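Local coordinates for tRNA (guanine(26)-N(2))-dimethyltransferase (PDB 2DUL), which probably transfers two methyl groups from S-adenosyl-L-methionine to the N2 atom of guanine 26 in a number of tRNAs, at residues Y84-K88 with E101-A106; E72-L76 with R128-F132; R31-N35 with K223-R228. All blocks are in the same frame, centred on the assembly; numbering follows the deposited sequence.

In the fold
All three interactions reach one mixed sheet, the core of a class I-like SAM-binding methyltransferase fold. Along the chain, interaction 1 is nested inside the loop closed by interaction 2, and interaction 2 inside that closed by interaction 3. Interactions 1 and 2 have centres about 16 Å apart and touch, through Met-87 on Leu-76 and Arg-105 on Trp-75. Strand 73-78 runs on into helix 81-94. Interaction 3 touches neither; its centre lies about 28 Å from that of interaction 1 and about 24 Å from that of interaction 2. It is closest to the centre of the molecule, beside Arg-36 and Arg-61, predicted to bind S-adenosyl-L-methionine. Interactions 1 and 2 lie farther out, on the same side of that centre.

Interaction 1: Y84-K88 with E101-A106; sequences YELMK and ESKGRA
Two side chains of helix 81-94, Tyr-84 and Lys-88, converge on the carboxylate of Glu-101. Tyr-84 OH donates a hydrogen bond to Glu-101 OE1 at 2.9 Å. It arrives from above the carboxylate plane, 43° out of it, while OE1 lies at the edge of the tyrosine ring. Glu-101 reaches the helix with an extended chain, its CG anti to the backbone N (chi1 -172°). The charged contacts form a network. Lys-88 NZ makes a salt bridge to Glu-101 OE2 at 3.1 Å, its hydrogen bonds to both oxygens weak. The same ammonium pairs with Glu-85 OE2 at 3.1 Å, and so probably offsets the repulsion between the two glutamates. Packing is lighter. Ala-106 CB lies 3.9 Å from Tyr-84 OH and 4.2 Å from Lys-88 CD. A phenylalanine in place of Tyr-84 would probably deprive Glu-101 OE1 of its hydroxyl partner and leave the carboxylate freer to turn. Behind the contact, the Tyr-84 ring meets the ring of His-118, and both Tyr-84 and Lys-88 touch Ile-116. Helix 81-94 thus packs against strands 105-109 and 113-118 near the edge of the sheet, where Gly-104 and Ala-106 bond by their backbones to His-118 and Ile-116.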
# COMPACT_ATOMS: atom_id res chain seq x y z
N TYR A 84 -0.24 24.97 -2.44
CA TYR A 84 0.97 25.50 -1.79
C TYR A 84 0.62 26.57 -0.76
O TYR A 84 1.12 26.56 0.37
CB TYR A 84 1.91 26.08 -2.85
CG TYR A 84 3.16 26.71 -2.27
CD1 TYR A 84 4.12 25.94 -1.61
CD2 TYR A 84 3.38 28.08 -2.38
CE1 TYR A 84 5.28 26.52 -1.09
CE2 TYR A 84 4.54 28.68 -1.85
CZ TYR A 84 5.48 27.89 -1.21
OH TYR A 84 6.63 28.46 -0.71
N GLU A 85 -0.24 27.51 -1.14
CA GLU A 85 -0.64 28.58 -0.23
C GLU A 85 -1.34 28.01 1.00
O GLU A 85 -1.11 28.46 2.12
CB GLU A 85 -1.58 29.56 -0.94
CG GLU A 85 -0.91 30.42 -2.00
CD GLU A 85 0.21 31.27 -1.43
OE1 GLU A 85 -0.02 31.99 -0.43
OE2 GLU A 85 1.33 31.23 -1.99
N LEU A 86 -2.19 27.01 0.79
CA LEU A 86 -2.92 26.39 1.89
C LEU A 86 -2.00 25.57 2.78
O LEU A 86 -2.19 25.50 4.00
CB LEU A 86 -4.05 25.51 1.35
CG LEU A 86 -4.96 24.88 2.40
CD1 LEU A 86 -5.49 25.96 3.34
CD2 LEU A 86 -6.11 24.15 1.71
N MET A 87 -0.99 24.95 2.18
CA MET A 87 -0.04 24.15 2.94
C MET A 87 0.72 25.05 3.93
O MET A 87 0.88 24.69 5.09
CB MET A 87 0.93 23.45 1.98
CG MET A 87 0.31 22.25 1.26
SD MET A 87 1.20 21.68 -0.21
CE MET A 87 2.67 21.09 0.50
N LYS A 88 1.16 26.21 3.47
CA LYS A 88 1.88 27.14 4.34
C LYS A 88 1.00 27.57 5.52
O LYS A 88 1.45 27.64 6.66
CB LYS A 88 2.33 28.38 3.55
CG LYS A 88 3.43 28.12 2.53
CD LYS A 88 3.91 29.42 1.87
CE LYS A 88 2.80 30.09 1.06
NZ LYS A 88 3.25 31.39 0.46
N GLU A 101 10.21 31.98 3.52
CA GLU A 101 9.91 31.65 2.13
C GLU A 101 10.76 32.36 1.09
O GLU A 101 11.08 33.54 1.23
CB GLU A 101 8.44 31.94 1.82
CG GLU A 101 7.99 31.46 0.45
CD GLU A 101 6.57 31.86 0.12
OE1 GLU A 101 6.02 31.34 -0.88
OE2 GLU A 101 5.99 32.70 0.84
N SER A 102 11.11 31.63 0.04
CA SER A 102 11.90 32.18 -1.06
C SER A 102 11.78 31.31 -2.31
O SER A 102 12.19 30.15 -2.32
CB SER A 102 13.37 32.29 -0.64
OG SER A 102 13.86 31.06 -0.15
N LYS A 103 11.18 31.89 -3.35
CA LYS A 103 10.99 31.22 -4.63
C LYS A 103 10.29 29.86 -4.61
O LYS A 103 10.87 28.84 -4.99
CB LYS A 103 12.35 31.07 -5.34
CG LYS A 103 12.94 32.40 -5.82
CD LYS A 103 14.31 32.19 -6.44
CE LYS A 103 14.87 33.49 -7.00
NZ LYS A 103 14.94 34.58 -5.98
N GLY A 104 9.04 29.85 -4.17
CA GLY A 104 8.28 28.61 -4.14
C GLY A 104 8.71 27.57 -3.12
O GLY A 104 8.39 26.39 -3.28
N ARG A 105 9.42 28.00 -2.08
CA ARG A 105 9.86 27.10 -1.03
C ARG A 105 9.89 27.82 0.32
O ARG A 105 10.47 28.90 0.45
CB ARG A 105 11.25 26.55 -1.38
CG ARG A 105 11.88 25.69 -0.30
CD ARG A 105 13.11 24.98 -0.85
NE ARG A 105 12.75 23.88 -1.74
CZ ARG A 105 13.53 23.40 -2.70
NH1 ARG A 105 13.12 22.39 -3.46
NH2 ARG A 105 14.72 23.95 -2.93
N ALA A 106 9.23 27.24 1.32
CA ALA A 106 9.17 27.83 2.65
C ALA A 106 9.69 26.82 3.66
O ALA A 106 9.26 25.67 3.67
CB ALA A 106 7.73 28.22 2.99

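Interaction 2: E72-L76 with R128-F132; sequences EEVWL and RHRYF
Glu-73 and Phe-132 have the nearest CA atoms across the contact, 9.4 Å apart, so side chains make the contact between strand 73-78 and the loop that leaves helix 121-127. Trp-75, Tyr-131 and Phe-132 form an aromatic cluster on the central sheet of this class I-like methyltransferase fold. Phe-132 gives the tryptophan an edge-to-face contact. Its edge points at one face of the five-membered ring, with centroids 5.0 Å apart and planes at 87°. Phe-132 CE2 comes within 3.6 Å of Trp-75 CD1. Tyr-131 meets the indole obliquely, its CE1 4.0 Å from Trp-75 CZ2. Further along, the bent chain of Arg-128 lays CD 3.7 Å from Trp-75 CH2. Its NH1 lies over one face of the Tyr-131 ring, offset toward the rim. Strand 50-53 lies between strands 73-78 and 132-137 in the sheet: Ile-50 touches Tyr-131 and Phe-132, and Leu-52 touches Trp-75 and Phe-132. The polar part centres on Glu-73: with chi1 at -170°, its extended chain runs out from the strand to the cluster. Two donors grip its OE2, which probably fixes the carboxylate. Tyr-131 OH donates a hydrogen bond to the syn lone pair of Glu-73 OE2 at 2.5 Å. Trp-75 NE1 bonds to Glu-73 OE2 on the anti side, at 2.6 Å and almost straight (171°), with that oxygen in the indole plane.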
# COMPACT_ATOMS: atom_id res chain seq x y z
N GLU A 72 12.16 13.77 11.62
CA GLU A 72 12.85 15.00 11.99
C GLU A 72 12.77 16.09 10.93
O GLU A 72 12.72 17.28 11.25
CB GLU A 72 14.32 14.69 12.29
CG GLU A 72 14.54 13.96 13.60
CD GLU A 72 15.95 13.44 13.78
OE1 GLU A 72 16.91 14.16 13.42
OE2 GLU A 72 16.11 12.31 14.30
N GLU A 73 12.76 15.68 9.67
CA GLU A 73 12.67 16.61 8.55
C GLU A 73 11.54 16.14 7.66
O GLU A 73 11.58 15.02 7.13
CB GLU A 73 13.99 16.63 7.77
CG GLU A 73 14.09 17.74 6.74
CD GLU A 73 15.43 17.76 6.03
OE1 GLU A 73 16.47 17.99 6.69
OE2 GLU A 73 15.45 17.56 4.80
N VAL A 74 10.52 16.98 7.50
CA VAL A 74 9.36 16.62 6.70
C VAL A 74 9.17 17.56 5.53
O VAL A 74 9.07 18.77 5.70
CB VAL A 74 8.07 16.63 7.56
CG1 VAL A 74 6.89 16.13 6.73
CG2 VAL A 74 8.27 15.78 8.81
N TRP A 75 9.12 16.99 4.33
CA TRP A 75 8.91 17.77 3.12
C TRP A 75 7.47 17.60 2.62
O TRP A 75 6.95 16.48 2.57
CB TRP A 75 9.88 17.34 2.01
CG TRP A 75 11.31 17.70 2.28
CD1 TRP A 75 12.06 17.33 3.36
CD2 TRP A 75 12.17 18.48 1.44
NE1 TRP A 75 13.33 17.82 3.24
CE2 TRP A 75 13.43 18.53 2.07
CE3 TRP A 75 11.99 19.13 0.21
CZ2 TRP A 75 14.52 19.22 1.51
CZ3 TRP A 75 13.08 19.81 -0.34
CH2 TRP A 75 14.32 19.85 0.31
N LEU A 76 6.85 18.71 2.28
CA LEU A 76 5.49 18.71 1.76
C LEU A 76 5.58 19.32 0.37
O LEU A 76 6.18 20.39 0.20
CB LEU A 76 4.57 19.57 2.63
CG LEU A 76 4.31 19.14 4.07
CD1 LEU A 76 5.50 19.50 4.94
CD2 LEU A 76 3.06 19.85 4.59
N ARG A 128 16.31 15.84 -5.21
CA ARG A 128 16.72 15.18 -3.97
C ARG A 128 17.05 13.70 -4.21
O ARG A 128 16.30 12.81 -3.80
CB ARG A 128 15.60 15.30 -2.92
CG ARG A 128 15.21 16.72 -2.52
CD ARG A 128 16.23 17.36 -1.59
NE ARG A 128 17.34 17.99 -2.30
CZ ARG A 128 18.62 17.65 -2.15
NH1 ARG A 128 18.96 16.70 -1.30
NH2 ARG A 128 19.55 18.28 -2.84
N HIS A 129 18.17 13.46 -4.88
CA HIS A 129 18.61 12.11 -5.21
C HIS A 129 19.12 11.37 -3.98
O HIS A 129 19.92 11.91 -3.22
CB HIS A 129 19.72 12.22 -6.27
CG HIS A 129 20.20 10.90 -6.79
ND1 HIS A 129 19.38 10.04 -7.49
CD2 HIS A 129 21.41 10.30 -6.73
CE1 HIS A 129 20.07 8.96 -7.83
NE2 HIS A 129 21.30 9.10 -7.39
N ARG A 130 18.65 10.14 -3.78
CA ARG A 130 19.07 9.31 -2.64
C ARG A 130 19.08 10.16 -1.38
O ARG A 130 20.10 10.25 -0.68
CB ARG A 130 20.47 8.74 -2.90
CG ARG A 130 20.56 7.88 -4.15
CD ARG A 130 19.65 6.66 -4.03
NE ARG A 130 19.57 5.93 -5.29
CZ ARG A 130 18.57 5.10 -5.59
NH1 ARG A 130 18.58 4.48 -6.76
NH2 ARG A 130 17.58 4.91 -4.73
N TYR A 131 17.94 10.77 -1.06
CA TYR A 131 17.84 11.66 0.08
C TYR A 131 16.85 11.29 1.18
O TYR A 131 17.15 11.48 2.36
CB TYR A 131 17.51 13.06 -0.45
CG TYR A 131 17.51 14.16 0.59
CD1 TYR A 131 16.31 14.65 1.11
CD2 TYR A 131 18.70 14.71 1.04
CE1 TYR A 131 16.30 15.68 2.06
CE2 TYR A 131 18.71 15.74 1.98
CZ TYR A 131 17.51 16.21 2.49
OH TYR A 131 17.52 17.22 3.42
N PHE A 132 15.69 10.78 0.80
CA PHE A 132 14.67 10.45 1.79
C PHE A 132 14.69 9.04 2.36
O PHE A 132 14.91 8.07 1.64
CB PHE A 132 13.27 10.71 1.22
CG PHE A 132 13.05 12.13 0.79
CD1 PHE A 132 13.20 12.49 -0.55
CD2 PHE A 132 12.72 13.11 1.72
CE1 PHE A 132 13.03 13.82 -0.95
CE2 PHE A 132 12.55 14.44 1.33
CZ PHE A 132 12.71 14.79 -0.00

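Interaction 3: R31-N35 with K223-R228; sequences RMALN and KDHYFR
Asp-224 OD1 takes a short hydrogen bond of 2.6 Å from Arg-31 NH2, part of a salt bridge at the solvent-exposed end of the contact. The oxygen lies near the guanidinium plane and is met on its syn side, but the two flat groups are turned 72° apart. Beside this pair, Leu-34 CD2 touches Lys-223 CE at 3.9 Å. Tyr-226 fills the middle, where Met-32 makes an oblique Met-aromatic contact, with SD 4.8 Å from the ring centroid. Asn-35 reaches the same ring, its ND2 3.3 Å from Tyr-226 CE1, a chi1 of 178° swinging the amide that way. The contact joins the start of helix 33-46, and the residues just before it, to the antiparallel hairpin of strands 213-223 and 226-235, with its turn at 224-225, at one border of the methyltransferase sheet. Farther in, water 1 joins the segments: it donates to Asn-35 O at 2.8 Å and accepts from Arg-228 NE at 2.9 Å, lying at the guanidinium edge. Arg-228 NH1 forms a salt bridge with Asp-136. Asn-35 OD1 accepts a hydrogen bond from Arg-61, a residue predicted to bind S-adenosyl-L-methionine, and lies 3.3 Å from Arg-228 NH2.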
# COMPACT_ATOMS: atom_id res chain seq x y z
N ARG A 31 -12.17 10.36 4.44
CA ARG A 31 -12.18 8.90 4.39
C ARG A 31 -10.75 8.37 4.33
O ARG A 31 -10.50 7.21 4.64
CB ARG A 31 -12.98 8.41 3.17
CG ARG A 31 -14.47 8.78 3.21
CD ARG A 31 -15.19 8.33 1.95
NE ARG A 31 -15.25 6.87 1.83
CZ ARG A 31 -16.11 6.10 2.49
NH1 ARG A 31 -16.99 6.64 3.32
NH2 ARG A 31 -16.09 4.78 2.31
N MET A 32 -9.81 9.23 3.94
CA MET A 32 -8.40 8.85 3.84
C MET A 32 -7.65 9.03 5.15
O MET A 32 -6.43 8.83 5.21
CB MET A 32 -7.71 9.66 2.75
CG MET A 32 -8.12 9.26 1.35
SD MET A 32 -7.58 7.58 0.91
CE MET A 32 -6.31 7.96 -0.29
N ALA A 33 -8.37 9.40 6.21
CA ALA A 33 -7.76 9.58 7.52
C ALA A 33 -7.25 8.23 8.03
O ALA A 33 -6.24 8.16 8.73
CB ALA A 33 -8.77 10.16 8.50
N LEU A 34 -7.97 7.16 7.68
CA LEU A 34 -7.59 5.80 8.08
C LEU A 34 -6.24 5.46 7.44
O LEU A 34 -5.34 4.94 8.10
CB LEU A 34 -8.64 4.79 7.61
CG LEU A 34 -8.27 3.31 7.74
CD1 LEU A 34 -8.06 2.96 9.20
CD2 LEU A 34 -9.36 2.44 7.13
N ASN A 35 -6.12 5.75 6.15
CA ASN A 35 -4.89 5.50 5.40
C ASN A 35 -3.73 6.20 6.09
O ASN A 35 -2.67 5.61 6.30
CB ASN A 35 -5.06 6.01 3.96
CG ASN A 35 -3.80 5.84 3.12
OD1 ASN A 35 -2.76 6.44 3.39
ND2 ASN A 35 -3.90 5.01 2.08
N LYS A 223 -8.06 -1.80 0.52
CA LYS A 223 -9.08 -1.24 1.39
C LYS A 223 -9.93 -0.21 0.67
O LYS A 223 -9.43 0.78 0.14
CB LYS A 223 -8.44 -0.58 2.62
CG LYS A 223 -9.44 -0.08 3.66
CD LYS A 223 -10.12 -1.24 4.37
CE LYS A 223 -10.95 -0.78 5.56
NZ LYS A 223 -12.16 -0.01 5.13
N ASP A 224 -11.24 -0.46 0.65
CA ASP A 224 -12.20 0.43 0.03
C ASP A 224 -11.75 1.03 -1.30
O ASP A 224 -11.63 2.24 -1.44
CB ASP A 224 -12.56 1.56 1.01
CG ASP A 224 -13.88 2.23 0.67
OD1 ASP A 224 -14.17 3.30 1.25
OD2 ASP A 224 -14.62 1.68 -0.17
N HIS A 225 -11.49 0.16 -2.26
CA HIS A 225 -11.09 0.56 -3.60
C HIS A 225 -9.76 1.28 -3.78
O HIS A 225 -9.59 2.06 -4.72
CB HIS A 225 -12.22 1.37 -4.23
CG HIS A 225 -13.52 0.63 -4.29
ND1 HIS A 225 -13.65 -0.58 -4.94
CD2 HIS A 225 -14.73 0.90 -3.76
CE1 HIS A 225 -14.89 -1.02 -4.81
NE2 HIS A 225 -15.57 -0.14 -4.10
N TYR A 226 -8.82 1.04 -2.88
CA TYR A 226 -7.50 1.62 -3.03
C TYR A 226 -6.47 0.58 -2.62
O TYR A 226 -6.71 -0.23 -1.73
CB TYR A 226 -7.35 2.94 -2.25
CG TYR A 226 -7.15 2.86 -0.75
CD1 TYR A 226 -5.95 2.39 -0.21
CD2 TYR A 226 -8.13 3.34 0.12
CE1 TYR A 226 -5.73 2.41 1.17
CE2 TYR A 226 -7.92 3.35 1.51
CZ TYR A 226 -6.71 2.89 2.02
OH TYR A 226 -6.49 2.92 3.38
N PHE A 227 -5.35 0.57 -3.33
CA PHE A 227 -4.29 -0.39 -3.07
C PHE A 227 -3.11 0.33 -2.42
O PHE A 227 -2.72 1.41 -2.86
CB PHE A 227 -3.87 -1.05 -4.38
CG PHE A 227 -5.01 -1.69 -5.12
CD1 PHE A 227 -5.96 -0.90 -5.77
CD2 PHE A 227 -5.16 -3.07 -5.14
CE1 PHE A 227 -7.04 -1.48 -6.44
CE2 PHE A 227 -6.23 -3.67 -5.81
CZ PHE A 227 -7.18 -2.87 -6.46
N ARG A 228 -2.56 -0.29 -1.38
CA ARG A 228 -1.46 0.28 -0.62
C ARG A 228 -0.27 -0.68 -0.52
O ARG A 228 -0.44 -1.87 -0.25
CB ARG A 228 -1.94 0.58 0.81
CG ARG A 228 -1.93 2.04 1.23
CD ARG A 228 -0.54 2.64 1.20
NE ARG A 228 -0.43 3.79 2.10
CZ ARG A 228 0.43 4.78 1.95
NH1 ARG A 228 1.28 4.79 0.93
NH2 ARG A 228 0.47 5.76 2.85
O HOH W 1 -1.89 3.55 4.58